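Local atomic coordinates of putative tetR family transcription regulator (Shewanella loihica, PDB entry 3PPB), a protein that probably binds DNA through an N-terminal helix-turn-helix domain and regulates transcription, as other members of the TetR family do. Residues L60-K65 against Q118-Q123; E67-I72 against G127-I132. All coordinates share one frame; numbering follows the deposited sequence.

Contact 1: L60-K65 against Q118-Q123; sequences LFLGVK and QSVRDQ. With EDO (1,2-ethanediol), chain D.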
loop_
_atom_site.group_PDB
_atom_site.type_symbol
_atom_site.label_atom_id
_atom_site.label_comp_id
_atom_site.label_asym_id
_atom_site.label_seq_id
_atom_site.Cartn_x
_atom_site.Cartn_y
_atom_site.Cartn_z
ATOM N N LEU A 60 4.051 0.893 18.804
ATOM C CA LEU A 60 3.193 -0.184 18.320
ATOM C C LEU A 60 3.702 -0.683 16.960
ATOM O O LEU A 60 3.872 -1.891 16.759
ATOM C CB LEU A 60 1.746 0.329 18.209
ATOM C CG LEU A 60 0.714 -0.653 17.676
ATOM C CD1 LEU A 60 0.603 -1.902 18.566
ATOM C CD2 LEU A 60 -0.637 0.024 17.502
ATOM N N PHE A 61 3.948 0.266 16.032
ATOM C CA PHE A 61 4.437 0.015 14.676
ATOM C C PHE A 61 5.685 -0.855 14.696
ATOM O O PHE A 61 5.689 -1.912 14.067
ATOM C CB PHE A 61 4.719 1.354 13.958
ATOM C CG PHE A 61 5.203 1.235 12.532
ATOM C CD1 PHE A 61 4.314 0.980 11.501
ATOM C CD2 PHE A 61 6.547 1.401 12.218
ATOM C CE1 PHE A 61 4.767 0.854 10.186
ATOM C CE2 PHE A 61 6.988 1.307 10.902
ATOM C CZ PHE A 61 6.096 1.040 9.896
ATOM N N LEU A 62 6.726 -0.429 15.447
ATOM C CA LEU A 62 8.004 -1.147 15.522
ATOM C C LEU A 62 7.833 -2.519 16.176
ATOM O O LEU A 62 8.471 -3.495 15.737
ATOM C CB LEU A 62 9.085 -0.323 16.249
ATOM C CG LEU A 62 9.505 1.000 15.588
ATOM C CD1 LEU A 62 10.342 1.827 16.535
ATOM C CD2 LEU A 62 10.253 0.771 14.255
ATOM N N GLY A 63 6.950 -2.579 17.177
ATOM C CA GLY A 63 6.627 -3.811 17.892
ATOM C C GLY A 63 6.036 -4.871 16.987
ATOM O O GLY A 63 6.518 -6.009 16.973
ATOM N N VAL A 64 5.006 -4.494 16.196
ATOM C CA VAL A 64 4.345 -5.409 15.251
ATOM C C VAL A 64 5.352 -5.804 14.138
ATOM O O VAL A 64 5.441 -6.983 13.801
ATOM C CB VAL A 64 2.996 -4.867 14.674
ATOM C CG1 VAL A 64 2.331 -5.920 13.794
ATOM C CG2 VAL A 64 2.030 -4.459 15.805
ATOM N N LYS A 65 6.138 -4.841 13.622
ATOM C CA LYS A 65 7.170 -5.130 12.612
ATOM C C LYS A 65 8.161 -6.182 13.159
ATOM O O LYS A 65 8.477 -7.138 12.439
ATOM C CB LYS A 65 7.929 -3.850 12.179
ATOM C CG LYS A 65 7.138 -2.901 11.285
ATOM C CD LYS A 65 7.160 -3.337 9.828
ATOM C CE LYS A 65 6.232 -2.511 8.990
ATOM N NZ LYS A 65 6.553 -2.649 7.547
ATOM N N GLN A 118 8.922 9.137 8.633
ATOM C CA GLN A 118 9.844 8.477 7.698
ATOM C C GLN A 118 10.999 7.796 8.437
ATOM O O GLN A 118 11.370 6.680 8.064
ATOM C CB GLN A 118 10.390 9.459 6.649
ATOM C CG GLN A 118 10.881 8.765 5.371
ATOM C CD GLN A 118 11.282 9.733 4.282
ATOM O OE1 GLN A 118 10.572 10.704 3.973
ATOM N NE2 GLN A 118 12.419 9.464 3.648
ATOM N N SER A 119 11.522 8.438 9.500
ATOM C CA SER A 119 12.623 7.905 10.306
ATOM C C SER A 119 12.242 6.571 10.979
ATOM O O SER A 119 13.076 5.661 11.022
ATOM C CB SER A 119 13.076 8.925 11.351
ATOM O OG SER A 119 12.025 9.320 12.214
ATOM N N VAL A 120 10.988 6.444 11.457
ATOM C CA VAL A 120 10.482 5.219 12.098
ATOM C C VAL A 120 10.273 4.129 11.027
ATOM O O VAL A 120 10.611 2.975 11.279
ATOM C CB VAL A 120 9.208 5.495 12.935
ATOM C CG1 VAL A 120 8.578 4.208 13.466
ATOM C CG2 VAL A 120 9.527 6.436 14.088
ATOM N N ARG A 121 9.762 4.505 9.837
ATOM C CA ARG A 121 9.585 3.578 8.721
ATOM C C ARG A 121 10.956 3.049 8.271
ATOM O O ARG A 121 11.063 1.870 7.918
ATOM C CB ARG A 121 8.837 4.237 7.549
ATOM C CG ARG A 121 7.340 4.458 7.823
ATOM C CD ARG A 121 6.531 4.794 6.581
ATOM N NE ARG A 121 6.794 6.141 6.053
ATOM C CZ ARG A 121 7.445 6.396 4.915
ATOM N NH1 ARG A 121 7.920 5.400 4.174
ATOM N NH2 ARG A 121 7.633 7.647 4.517
ATOM N N ASP A 122 12.017 3.909 8.366
ATOM C CA ASP A 122 13.403 3.564 8.034
ATOM C C ASP A 122 13.966 2.554 9.029
ATOM O O ASP A 122 14.671 1.634 8.609
ATOM C CB ASP A 122 14.300 4.827 7.996
ATOM C CG ASP A 122 14.088 5.740 6.800
ATOM O OD1 ASP A 122 13.486 5.284 5.794
ATOM O OD2 ASP A 122 14.544 6.905 6.858
ATOM N N GLN A 123 13.662 2.737 10.341
ATOM C CA GLN A 123 14.129 1.828 11.393
ATOM C C GLN A 123 13.539 0.432 11.161
ATOM O O GLN A 123 14.247 -0.558 11.330
ATOM C CB GLN A 123 13.788 2.368 12.804
ATOM C CG GLN A 123 14.093 1.425 13.995
ATOM C CD GLN A 123 15.499 0.853 14.063
ATOM O OE1 GLN A 123 16.498 1.533 13.809
ATOM N NE2 GLN A 123 15.607 -0.408 14.465
HETATM C C1 EDO D . 6.137 -5.688 5.616
HETATM O O1 EDO D . 7.056 -5.191 6.587
HETATM C C2 EDO D . 4.735 -5.585 6.192
HETATM O O2 EDO D . 4.473 -4.246 6.602
#

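Contact 2: E67-I72 against G127-I132; sequences EFADAI and GILGFI. With EDO (1,2-ethanediol), chain G; EDO (1,2-ethanediol), chain H.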
loop_
_atom_site.group_PDB
_atom_site.type_symbol
_atom_site.label_atom_id
_atom_site.label_comp_id
_atom_site.label_asym_id
_atom_site.label_seq_id
_atom_site.Cartn_x
_atom_site.Cartn_y
_atom_site.Cartn_z
ATOM N N GLU A 67 7.606 -8.489 15.559
ATOM C CA GLU A 67 6.876 -9.764 15.614
ATOM C C GLU A 67 6.847 -10.453 14.240
ATOM O O GLU A 67 7.104 -11.658 14.138
ATOM C CB GLU A 67 5.440 -9.536 16.095
ATOM C CG GLU A 67 5.319 -9.263 17.574
ATOM C CD GLU A 67 3.895 -8.956 17.985
ATOM O OE1 GLU A 67 2.967 -9.541 17.381
ATOM O OE2 GLU A 67 3.704 -8.106 18.885
ATOM N N PHE A 68 6.523 -9.680 13.193
ATOM C CA PHE A 68 6.468 -10.152 11.816
ATOM C C PHE A 68 7.837 -10.698 11.372
ATOM O O PHE A 68 7.925 -11.818 10.857
ATOM C CB PHE A 68 6.018 -9.001 10.910
ATOM C CG PHE A 68 6.055 -9.275 9.425
ATOM C CD1 PHE A 68 5.070 -10.051 8.818
ATOM C CD2 PHE A 68 7.043 -8.708 8.619
ATOM C CE1 PHE A 68 5.071 -10.254 7.437
ATOM C CE2 PHE A 68 7.047 -8.916 7.239
ATOM C CZ PHE A 68 6.068 -9.692 6.657
ATOM N N ALA A 69 8.902 -9.906 11.598
ATOM C CA ALA A 69 10.273 -10.250 11.227
ATOM C C ALA A 69 10.711 -11.527 11.933
ATOM O O ALA A 69 11.239 -12.424 11.278
ATOM C CB ALA A 69 11.211 -9.102 11.562
ATOM N N ASP A 70 10.412 -11.630 13.250
ATOM C CA ASP A 70 10.727 -12.788 14.089
ATOM C C ASP A 70 10.014 -14.057 13.597
ATOM O O ASP A 70 10.656 -15.098 13.506
ATOM C CB ASP A 70 10.349 -12.509 15.553
ATOM C CG ASP A 70 11.243 -11.535 16.313
ATOM O OD1 ASP A 70 12.237 -11.047 15.726
ATOM O OD2 ASP A 70 10.962 -11.280 17.511
ATOM N N ALA A 71 8.707 -13.959 13.254
ATOM C CA ALA A 71 7.892 -15.092 12.790
ATOM C C ALA A 71 8.364 -15.645 11.457
ATOM O O ALA A 71 8.502 -16.866 11.323
ATOM C CB ALA A 71 6.425 -14.692 12.687
ATOM N N ILE A 72 8.624 -14.768 10.478
ATOM C CA ILE A 72 9.016 -15.226 9.145
ATOM C C ILE A 72 10.439 -15.805 9.160
ATOM O O ILE A 72 10.673 -16.819 8.495
ATOM C CB ILE A 72 8.789 -14.155 8.038
ATOM C CG1 ILE A 72 9.745 -12.953 8.133
ATOM C CG2 ILE A 72 7.315 -13.706 8.059
ATOM C CD1 ILE A 72 9.723 -12.019 6.897
ATOM N N GLY A 127 16.476 -1.675 9.838
ATOM C CA GLY A 127 16.841 -2.247 11.129
ATOM C C GLY A 127 16.199 -3.595 11.338
ATOM O O GLY A 127 16.849 -4.637 11.178
ATOM N N ILE A 128 14.893 -3.577 11.614
ATOM C CA ILE A 128 14.081 -4.767 11.859
ATOM C C ILE A 128 14.095 -5.713 10.639
ATOM O O ILE A 128 14.242 -6.922 10.808
ATOM C CB ILE A 128 12.635 -4.346 12.273
ATOM C CG1 ILE A 128 12.680 -3.568 13.624
ATOM C CG2 ILE A 128 11.724 -5.578 12.373
ATOM C CD1 ILE A 128 11.333 -2.914 14.106
ATOM N N LEU A 129 13.935 -5.176 9.430
ATOM C CA LEU A 129 13.894 -6.002 8.226
ATOM C C LEU A 129 15.164 -5.846 7.380
ATOM O O LEU A 129 15.136 -6.067 6.168
ATOM C CB LEU A 129 12.623 -5.696 7.427
ATOM C CG LEU A 129 11.311 -6.028 8.194
ATOM C CD1 LEU A 129 10.168 -5.220 7.685
ATOM C CD2 LEU A 129 10.993 -7.532 8.150
ATOM N N GLY A 130 16.286 -5.544 8.055
ATOM C CA GLY A 130 17.601 -5.400 7.437
ATOM C C GLY A 130 18.068 -6.645 6.696
ATOM O O GLY A 130 18.815 -6.552 5.708
ATOM N N PHE A 131 17.621 -7.836 7.160
ATOM C CA PHE A 131 18.006 -9.115 6.553
ATOM C C PHE A 131 17.497 -9.220 5.106
ATOM O O PHE A 131 18.073 -9.987 4.333
ATOM C CB PHE A 131 17.507 -10.316 7.388
ATOM C CG PHE A 131 16.017 -10.576 7.331
ATOM C CD1 PHE A 131 15.154 -9.966 8.233
ATOM C CD2 PHE A 131 15.479 -11.417 6.362
ATOM C CE1 PHE A 131 13.778 -10.187 8.163
ATOM C CE2 PHE A 131 14.100 -11.629 6.283
ATOM C CZ PHE A 131 13.260 -11.016 7.186
ATOM N N ILE A 132 16.410 -8.484 4.755
ATOM C CA ILE A 132 15.827 -8.534 3.404
ATOM C C ILE A 132 16.830 -7.984 2.399
ATOM O O ILE A 132 17.084 -8.655 1.393
ATOM C CB ILE A 132 14.446 -7.837 3.288
ATOM C CG1 ILE A 132 13.379 -8.621 4.093
ATOM C CG2 ILE A 132 14.019 -7.712 1.814
ATOM C CD1 ILE A 132 11.984 -7.906 4.205
HETATM C C1 EDO G . 2.748 -13.107 16.003
HETATM O O1 EDO G . 2.686 -11.683 15.838
HETATM C C2 EDO G . 4.165 -13.580 15.684
HETATM O O2 EDO G . 4.220 -15.014 15.722
HETATM C C1 EDO H . -0.060 -5.453 20.658
HETATM O O1 EDO H . -0.471 -6.787 20.334
HETATM C C2 EDO H . 1.459 -5.407 20.775
HETATM O O2 EDO H . 2.041 -5.801 19.529
#

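Contact 1: L60-K65 against Q118-Q123
Helices 53-74 and 118-128 run side by side, the axes of segments 60-65 and 118-123 10.2 Å apart and inclined by 16°, with apolar side chains meeting between them. Phe61 has CG anti to its backbone N (chi1 -179°), which sends the ring across to the second helix; CD2 lies 3.7 Å from Val120 CG1, and CZ reaches the aliphatic CG of Arg121. Leu62 turns the other way, CG beside its backbone N (chi1 -63°), so that CD2 comes within 3.7 Å of Val120 O and 3.9 Å of Gln123 CG. Val120 CG1, itself anti to N, touches both Phe61 CD2 and, at 3.9 Å, Leu62 CD2. The guanidinium of Arg121 leads away from this seam toward Asp170 of the second subunit, a long, weak ionic partner. Lys65 CG, beside its backbone N, lies over one face of the Phe61 ring, toward the rim; a bend at the second torsion then turns the chain, whose extended rest lets NZ donate to ethanediol O1 and O2, each 2.8 Å away. NZ also makes a cation-pi contact with Phe107 and a weak hydrogen bond to Ser111. An alanine at Lys65 would lose the methylene cover on Phe61 and the ammonium, and would probably loosen the packing around both rings. The interface rests on a few apolar van der Waals contacts, while the buried Lys65 ammonium finds its partners outside segment 118-123.

Contact 2: E67-I72 against G127-I132
In the all-helical TetR-like fold, helix 53-74 packs here against the break where helix 118-128 gives way to helix 130-141. Leu129 sits at that break, outside helical phi/psi (-108°/29°), and its side chain still reaches the first helix. From CB, with CG anti to the carbonyl carbon (chi1 -63°), the chain passes through CG to CD2, which touches Ala69 CB at 3.8 Å and meets the edge of the Phe68 ring at CD2, 4.1 Å away; the other branch, CD1, packs on Lys65 CD. The small Ala69 lets the backbones come close, its CA 6.3 Å from that of Leu129, and its CB also meets Ile128 CG2 at 3.7 Å. Phe68 has CG anti to N and turns its ring into an aromatic cluster with Trp96, Phe107 and Tyr161, while Ile72 CG2 lies over one of its faces. On the far side of the helix from Leu129, Glu67 pairs with Lys103 and accepts hydrogen bonds from two ethanediols. Phe131 CG and Ile72 CG1 both sit in the crowded position between N and the carbonyl carbon; with CD1 extended from CG1, Ile72 CD1 lies in the plane of the Phe131 ring, 3.7 Å from CZ at its edge.

How the contacts relate
Along the chain the segments alternate, 60-65, 67-72, 118-123 and 127-132, so the two contacts are successive steps of one pairing between helix 53-74 and helix 118-128, with contact 2 running on into helix 130-141. Their centres are 11 Å apart, and they touch directly: Ile128 of contact 2 packs its CD1 on Leu62 O, and its N probably hydrogen-bonds to Gln123 O. Contact 1 is partly buried and has the second subunit within reach of segment 118-123, whereas contact 2 is buried within one chain. Helix 53-74 follows the predicted helix-turn-helix, residues 31-50, so this pairing lies on a route that could link the DNA-binding end to the rest of the fold.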